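Local coordinates for protein sulfide-quinone reductase (Aquifex aeolicus, PDB 3HYW) that oxidises hydrogen sulfide to polysulfur with a quinone as electron acceptor, using bound FAD in a trimeric monotopic membrane flavoprotein, at residues A[161-164]-A[165-169]; A[349-352]-A[353-356]. All coordinates share one frame; numbering follows the deposited sequence.

Contact 1 (A[161-164]-A[165-169])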
ATOM      1  N   TYR A 161     -19.075   2.794  -6.741  1.00 31.09           N
ATOM      2  CA  TYR A 161     -17.813   2.351  -7.338  1.00 31.47           C
ATOM      3  C   TYR A 161     -18.003   1.854  -8.768  1.00 31.99           C
ATOM      4  O   TYR A 161     -17.216   2.196  -9.661  1.00 31.87           O
ATOM      5  CB  TYR A 161     -17.183   1.251  -6.488  1.00 31.27           C
ATOM      6  CG  TYR A 161     -16.614   1.761  -5.198  1.00 31.00           C
ATOM      7  CD1 TYR A 161     -15.344   2.329  -5.163  1.00 30.58           C
ATOM      8  CD2 TYR A 161     -17.349   1.707  -4.016  1.00 30.61           C
ATOM      9  CE1 TYR A 161     -14.818   2.817  -3.980  1.00 32.22           C
ATOM     10  CE2 TYR A 161     -16.825   2.191  -2.832  1.00 30.87           C
ATOM     11  CZ  TYR A 161     -15.559   2.744  -2.825  1.00 30.26           C
ATOM     12  OH  TYR A 161     -15.018   3.224  -1.663  1.00 31.24           O
ATOM     13  N   GLU A 162     -19.043   1.046  -8.980  1.00 32.35           N
ATOM     14  CA  GLU A 162     -19.375   0.539 -10.311  1.00 33.12           C
ATOM     15  C   GLU A 162     -19.618   1.676 -11.285  1.00 32.73           C
ATOM     16  O   GLU A 162     -19.034   1.701 -12.366  1.00 32.59           O
ATOM     17  CB  GLU A 162     -20.632  -0.337 -10.280  1.00 33.46           C
ATOM     18  CG  GLU A 162     -20.439  -1.743  -9.802  1.00 36.14           C
ATOM     19  CD  GLU A 162     -21.690  -2.575 -10.019  1.00 39.30           C
ATOM     20  OE1 GLU A 162     -22.755  -2.181  -9.493  1.00 41.66           O
ATOM     21  OE2 GLU A 162     -21.612  -3.604 -10.728  1.00 40.17           O
ATOM     22  N   PHE A 163     -20.490   2.605 -10.897  1.00 32.66           N
ATOM     23  CA  PHE A 163     -20.886   3.720 -11.759  1.00 32.67           C
ATOM     24  C   PHE A 163     -19.698   4.617 -12.113  1.00 32.54           C
ATOM     25  O   PHE A 163     -19.560   5.056 -13.256  1.00 32.40           O
ATOM     26  CB  PHE A 163     -22.008   4.547 -11.108  1.00 32.76           C
ATOM     27  CG  PHE A 163     -22.543   5.647 -11.994  1.00 33.19           C
ATOM     28  CD1 PHE A 163     -22.052   6.948 -11.891  1.00 33.60           C
ATOM     29  CD2 PHE A 163     -23.530   5.378 -12.939  1.00 33.13           C
ATOM     30  CE1 PHE A 163     -22.536   7.968 -12.722  1.00 33.64           C
ATOM     31  CE2 PHE A 163     -24.023   6.392 -13.773  1.00 33.31           C
ATOM     32  CZ  PHE A 163     -23.529   7.687 -13.658  1.00 33.09           C
ATOM     33  N   ALA A 164     -18.849   4.888 -11.131  1.00 32.22           N
ATOM     34  CA  ALA A 164     -17.664   5.702 -11.366  1.00 31.98           C
ATOM     35  C   ALA A 164     -16.737   5.059 -12.404  1.00 32.11           C
ATOM     36  O   ALA A 164     -16.252   5.733 -13.321  1.00 32.26           O
ATOM     37  CB  ALA A 164     -16.934   5.955 -10.064  1.00 31.71           C
ATOM     38  N   LEU A 165     -16.502   3.757 -12.269  1.00 31.96           N
ATOM     39  CA  LEU A 165     -15.585   3.061 -13.164  1.00 32.49           C
ATOM     40  C   LEU A 165     -16.189   2.798 -14.544  1.00 32.52           C
ATOM     41  O   LEU A 165     -15.477   2.839 -15.559  1.00 31.99           O
ATOM     42  CB  LEU A 165     -15.040   1.792 -12.506  1.00 32.50           C
ATOM     43  CG  LEU A 165     -14.063   2.161 -11.386  1.00 33.51           C
ATOM     44  CD1 LEU A 165     -13.846   1.030 -10.429  1.00 34.47           C
ATOM     45  CD2 LEU A 165     -12.738   2.661 -11.955  1.00 33.93           C
ATOM     46  N   MET A 166     -17.504   2.575 -14.570  1.00 32.68           N
ATOM     47  CA  MET A 166     -18.276   2.452 -15.815  1.00 33.83           C
ATOM     48  C   MET A 166     -18.241   3.748 -16.616  1.00 33.13           C
ATOM     49  O   MET A 166     -18.091   3.725 -17.836  1.00 33.09           O
ATOM     50  CB  MET A 166     -19.736   2.086 -15.519  1.00 33.67           C
ATOM     51  CG  MET A 166     -19.941   0.675 -15.020  1.00 34.97           C
ATOM     52  SD  MET A 166     -21.687   0.300 -14.747  1.00 36.96           S
ATOM     53  CE  MET A 166     -21.550  -1.411 -14.331  1.00 37.02           C
ATOM     54  N   LEU A 167     -18.403   4.868 -15.916  1.00 32.78           N
ATOM     55  CA  LEU A 167     -18.361   6.183 -16.538  1.00 32.77           C
ATOM     56  C   LEU A 167     -16.970   6.484 -17.100  1.00 32.46           C
ATOM     57  O   LEU A 167     -16.854   6.943 -18.229  1.00 32.94           O
ATOM     58  CB  LEU A 167     -18.813   7.268 -15.555  1.00 32.66           C
ATOM     59  CG  LEU A 167     -18.923   8.706 -16.087  1.00 33.18           C
ATOM     60  CD1 LEU A 167     -19.815   8.778 -17.338  1.00 33.22           C
ATOM     61  CD2 LEU A 167     -19.421   9.647 -15.002  1.00 32.32           C
ATOM     62  N   HIS A 168     -15.926   6.203 -16.321  1.00 32.24           N
ATOM     63  CA  HIS A 168     -14.543   6.283 -16.814  1.00 32.28           C
ATOM     64  C   HIS A 168     -14.362   5.494 -18.120  1.00 32.24           C
ATOM     65  O   HIS A 168     -13.776   5.994 -19.085  1.00 31.99           O
ATOM     66  CB  HIS A 168     -13.550   5.775 -15.754  1.00 32.01           C
ATOM     67  CG  HIS A 168     -12.182   5.498 -16.299  1.00 32.50           C
ATOM     68  ND1 HIS A 168     -11.263   6.495 -16.545  1.00 32.03           N
ATOM     69  CD2 HIS A 168     -11.585   4.338 -16.668  1.00 32.76           C
ATOM     70  CE1 HIS A 168     -10.157   5.964 -17.033  1.00 32.67           C
ATOM     71  NE2 HIS A 168     -10.326   4.656 -17.119  1.00 33.09           N
ATOM     72  N   TYR A 169     -14.856   4.256 -18.127  1.00 32.08           N
ATOM     73  CA  TYR A 169     -14.803   3.386 -19.294  1.00 32.78           C
ATOM     74  C   TYR A 169     -15.495   4.038 -20.495  1.00 32.80           C
ATOM     75  O   TYR A 169     -14.920   4.110 -21.582  1.00 32.64           O
ATOM     76  CB  TYR A 169     -15.428   2.018 -18.977  1.00 33.33           C
ATOM     77  CG  TYR A 169     -15.577   1.113 -20.183  1.00 34.14           C
ATOM     78  CD1 TYR A 169     -14.519   0.311 -20.616  1.00 34.25           C
ATOM     79  CD2 TYR A 169     -16.778   1.051 -20.888  1.00 35.04           C
ATOM     80  CE1 TYR A 169     -14.652  -0.522 -21.730  1.00 34.52           C
ATOM     81  CE2 TYR A 169     -16.921   0.214 -22.003  1.00 35.40           C
ATOM     82  CZ  TYR A 169     -15.857  -0.565 -22.410  1.00 34.74           C
ATOM     83  OH  TYR A 169     -15.997  -1.386 -23.503  1.00 35.78           O
TER
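Phe163 and Leu167 meet one helical turn apart, where CE1 of the Phe163 ring approaches CD2 of Leu167 at 4.2 Å. The methyl comes to the ring obliquely. Leu167 has CG anti to its backbone N (chi1 -176°), and this carries the branched end to the same flank as the ring. This flank is the tightly packed one. Helix 126-141 and strand 146-150 press on both side chains, and Ala164 also rests on Ile148 of that strand.

The backbone beneath is regular alpha helix. The amides of Leu165, Met166, Leu167 and His168 donate in turn to the carbonyls of Tyr161, Glu162, Phe163 and Ala164. The shortest of these bonds runs from Met166 N to Glu162 O, at 2.8 Å. The helix, 158-173, runs between the neighbouring parallel strands 146-150 and 182-185, so it forms the crossover of a beta-alpha-beta unit in a pyridine nucleotide-disulphide oxidoreductase fold.

On the flank of Glu162 and Met166 the two side chains run alongside each other, also 4.2 Å apart at Glu162 OE2 and Met166 CE. Met166 CG lies 3.0 Å from Glu162 O, since chi1 of -71° turns it back beside the backbone N. The Glu162 carboxylate is buried near the FAD. It forms a salt bridge with Lys382 and has a probable hydrogen bond from Asp350 N.

The His168 ring leads away from the preceding turn but is still buried, its ND1 hydrogen-bonded to Arg177. The looser side is at Tyr169, which is partly open to solvent and touches nothing in 161-164.

Contact 2 (A[349-352]-A[353-356])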
ATOM      1  N   ALA A 349     -18.401  -6.072  -8.681  1.00 41.64           N
ATOM      2  CA  ALA A 349     -18.491  -4.680  -9.077  1.00 41.06           C
ATOM      3  C   ALA A 349     -18.003  -4.571 -10.513  1.00 40.51           C
ATOM      4  O   ALA A 349     -16.822  -4.722 -10.792  1.00 40.13           O
ATOM      5  CB  ALA A 349     -17.688  -3.788  -8.147  1.00 41.07           C
ATOM      6  N   ASP A 350     -18.947  -4.340 -11.420  1.00 40.08           N
ATOM      7  CA  ASP A 350     -18.681  -4.261 -12.849  1.00 39.56           C
ATOM      8  C   ASP A 350     -18.044  -2.905 -13.159  1.00 39.60           C
ATOM      9  O   ASP A 350     -18.558  -1.864 -12.751  1.00 39.49           O
ATOM     10  CB  ASP A 350     -20.005  -4.451 -13.603  1.00 39.63           C
ATOM     11  CG  ASP A 350     -19.815  -4.839 -15.054  1.00 39.29           C
ATOM     12  OD1 ASP A 350     -18.667  -5.058 -15.473  1.00 38.32           O
ATOM     13  OD2 ASP A 350     -20.832  -4.933 -15.773  1.00 38.97           O
ATOM     14  N   PHE A 351     -16.902  -2.920 -13.841  1.00 39.68           N
ATOM     15  CA  PHE A 351     -16.164  -1.681 -14.117  1.00 39.72           C
ATOM     16  C   PHE A 351     -16.257  -1.275 -15.583  1.00 39.60           C
ATOM     17  O   PHE A 351     -15.666  -0.277 -15.994  1.00 39.60           O
ATOM     18  CB  PHE A 351     -14.687  -1.806 -13.712  1.00 39.90           C
ATOM     19  CG  PHE A 351     -14.466  -2.194 -12.272  1.00 40.53           C
ATOM     20  CD1 PHE A 351     -15.331  -1.765 -11.266  1.00 41.86           C
ATOM     21  CD2 PHE A 351     -13.364  -2.968 -11.920  1.00 40.65           C
ATOM     22  CE1 PHE A 351     -15.111  -2.118  -9.934  1.00 42.07           C
ATOM     23  CE2 PHE A 351     -13.136  -3.325 -10.595  1.00 41.15           C
ATOM     24  CZ  PHE A 351     -14.009  -2.901  -9.599  1.00 41.02           C
ATOM     25  N   GLY A 352     -17.000  -2.055 -16.365  1.00 39.49           N
ATOM     26  CA  GLY A 352     -17.157  -1.818 -17.794  1.00 39.41           C
ATOM     27  C   GLY A 352     -16.811  -3.055 -18.605  1.00 39.36           C
ATOM     28  O   GLY A 352     -17.696  -3.769 -19.069  1.00 39.01           O
ATOM     29  N   GLU A 353     -15.512  -3.297 -18.761  1.00 39.14           N
ATOM     30  CA  GLU A 353     -14.989  -4.431 -19.514  1.00 39.34           C
ATOM     31  C   GLU A 353     -14.316  -5.439 -18.576  1.00 38.73           C
ATOM     32  O   GLU A 353     -14.026  -6.573 -18.959  1.00 38.87           O
ATOM     33  CB  GLU A 353     -13.977  -3.937 -20.544  1.00 39.60           C
ATOM     34  CG  GLU A 353     -13.845  -4.823 -21.773  1.00 41.74           C
ATOM     35  CD  GLU A 353     -12.529  -4.615 -22.502  1.00 43.72           C
ATOM     36  OE1 GLU A 353     -11.888  -3.553 -22.297  1.00 44.04           O
ATOM     37  OE2 GLU A 353     -12.138  -5.520 -23.276  1.00 44.84           O
ATOM     38  N   ASP A 354     -14.034  -4.995 -17.355  1.00 38.04           N
ATOM     39  CA  ASP A 354     -13.562  -5.886 -16.304  1.00 37.33           C
ATOM     40  C   ASP A 354     -14.345  -5.599 -15.038  1.00 36.65           C
ATOM     41  O   ASP A 354     -15.218  -4.734 -15.035  1.00 36.69           O
ATOM     42  CB  ASP A 354     -12.037  -5.799 -16.094  1.00 37.04           C
ATOM     43  CG  ASP A 354     -11.526  -4.368 -15.864  1.00 37.36           C
ATOM     44  OD1 ASP A 354     -12.315  -3.432 -15.596  1.00 36.90           O
ATOM     45  OD2 ASP A 354     -10.297  -4.187 -15.951  1.00 37.09           O
ATOM     46  N   ALA A 355     -14.050  -6.333 -13.973  1.00 36.23           N
ATOM     47  CA  ALA A 355     -14.856  -6.252 -12.767  1.00 36.46           C
ATOM     48  C   ALA A 355     -14.106  -6.735 -11.544  1.00 36.36           C
ATOM     49  O   ALA A 355     -13.160  -7.515 -11.655  1.00 36.05           O
ATOM     50  CB  ALA A 355     -16.158  -7.049 -12.941  1.00 36.28           C
ATOM     51  N   GLY A 356     -14.534  -6.254 -10.380  1.00 36.20           N
ATOM     52  CA  GLY A 356     -13.986  -6.699  -9.111  1.00 36.50           C
ATOM     53  C   GLY A 356     -14.857  -7.797  -8.549  1.00 36.65           C
ATOM     54  O   GLY A 356     -16.073  -7.657  -8.502  1.00 37.08           O
TER
HETATM   55  O   HOH W   1     -13.413  -1.693 -17.339  1.00 37.10           O
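Ala349 and Gly356 face each other as an antiparallel hydrogen-bonded pair. Ala349 N donates to Gly356 O at 2.8 Å, and Gly356 N returns a bond of 2.8 Å to Ala349 O. Asp350 and Ala355 form the next, non-hydrogen-bonded pair. Beyond it, Phe351 N donates to Asp354 O at 2.7 Å and closes the turn. At the backbone angles of Gly352 (126°/-78°) a side chain would jam against the carbonyl O of Phe351, which calls for glycine.

The Phe351 ring is laid back over the second strand. CE2 is 3.3 Å from Gly356 N. Ala349 O lies over one face, 3.2 Å above the ring plane and offset toward the rim. Ala355 CA makes an off-centre CH-pi contact, 4.2 Å from the ring centroid. Asp354 OD1 sits at the edge, in plane, 3.9 Å from Phe351 CD2.

Among the polar contacts, a water bridges the turn. It accepts from Glu353 N. It lies 2.7 Å from Asp354 OD1 and probably donates to it, while its bond to Phe351 O is weak. Asp350 OD2 is hydrogen-bonded to His47.

The arrangement is a beta hairpin. Strand 349-350 is outermost in a three-stranded antiparallel sheet and 355-361 is central; Ala349 lines the octathiocane pocket.

From the N terminus, residues 161-169 come first and 349-356 much later. Each contact is local: contact 1 spans successive turns of helix 158-173, and contact 2 closes a hairpin between strands 349-350 and 355-361. They stand in series, so neither encloses nor crosses the other. In space their centres are about 8 Å apart, and the hairpin lies against the helix. Glu162 OE2 probably accepts a hydrogen bond from Asp350 N at 2.8 Å, and Leu165 CD1 packs on Phe351 CD1 at 3.3 Å. Met166 CE also reaches Asp350 O. The helix of a beta-alpha-beta unit is thereby tied to the small antiparallel sheet, next to the FAD and polysulfur site.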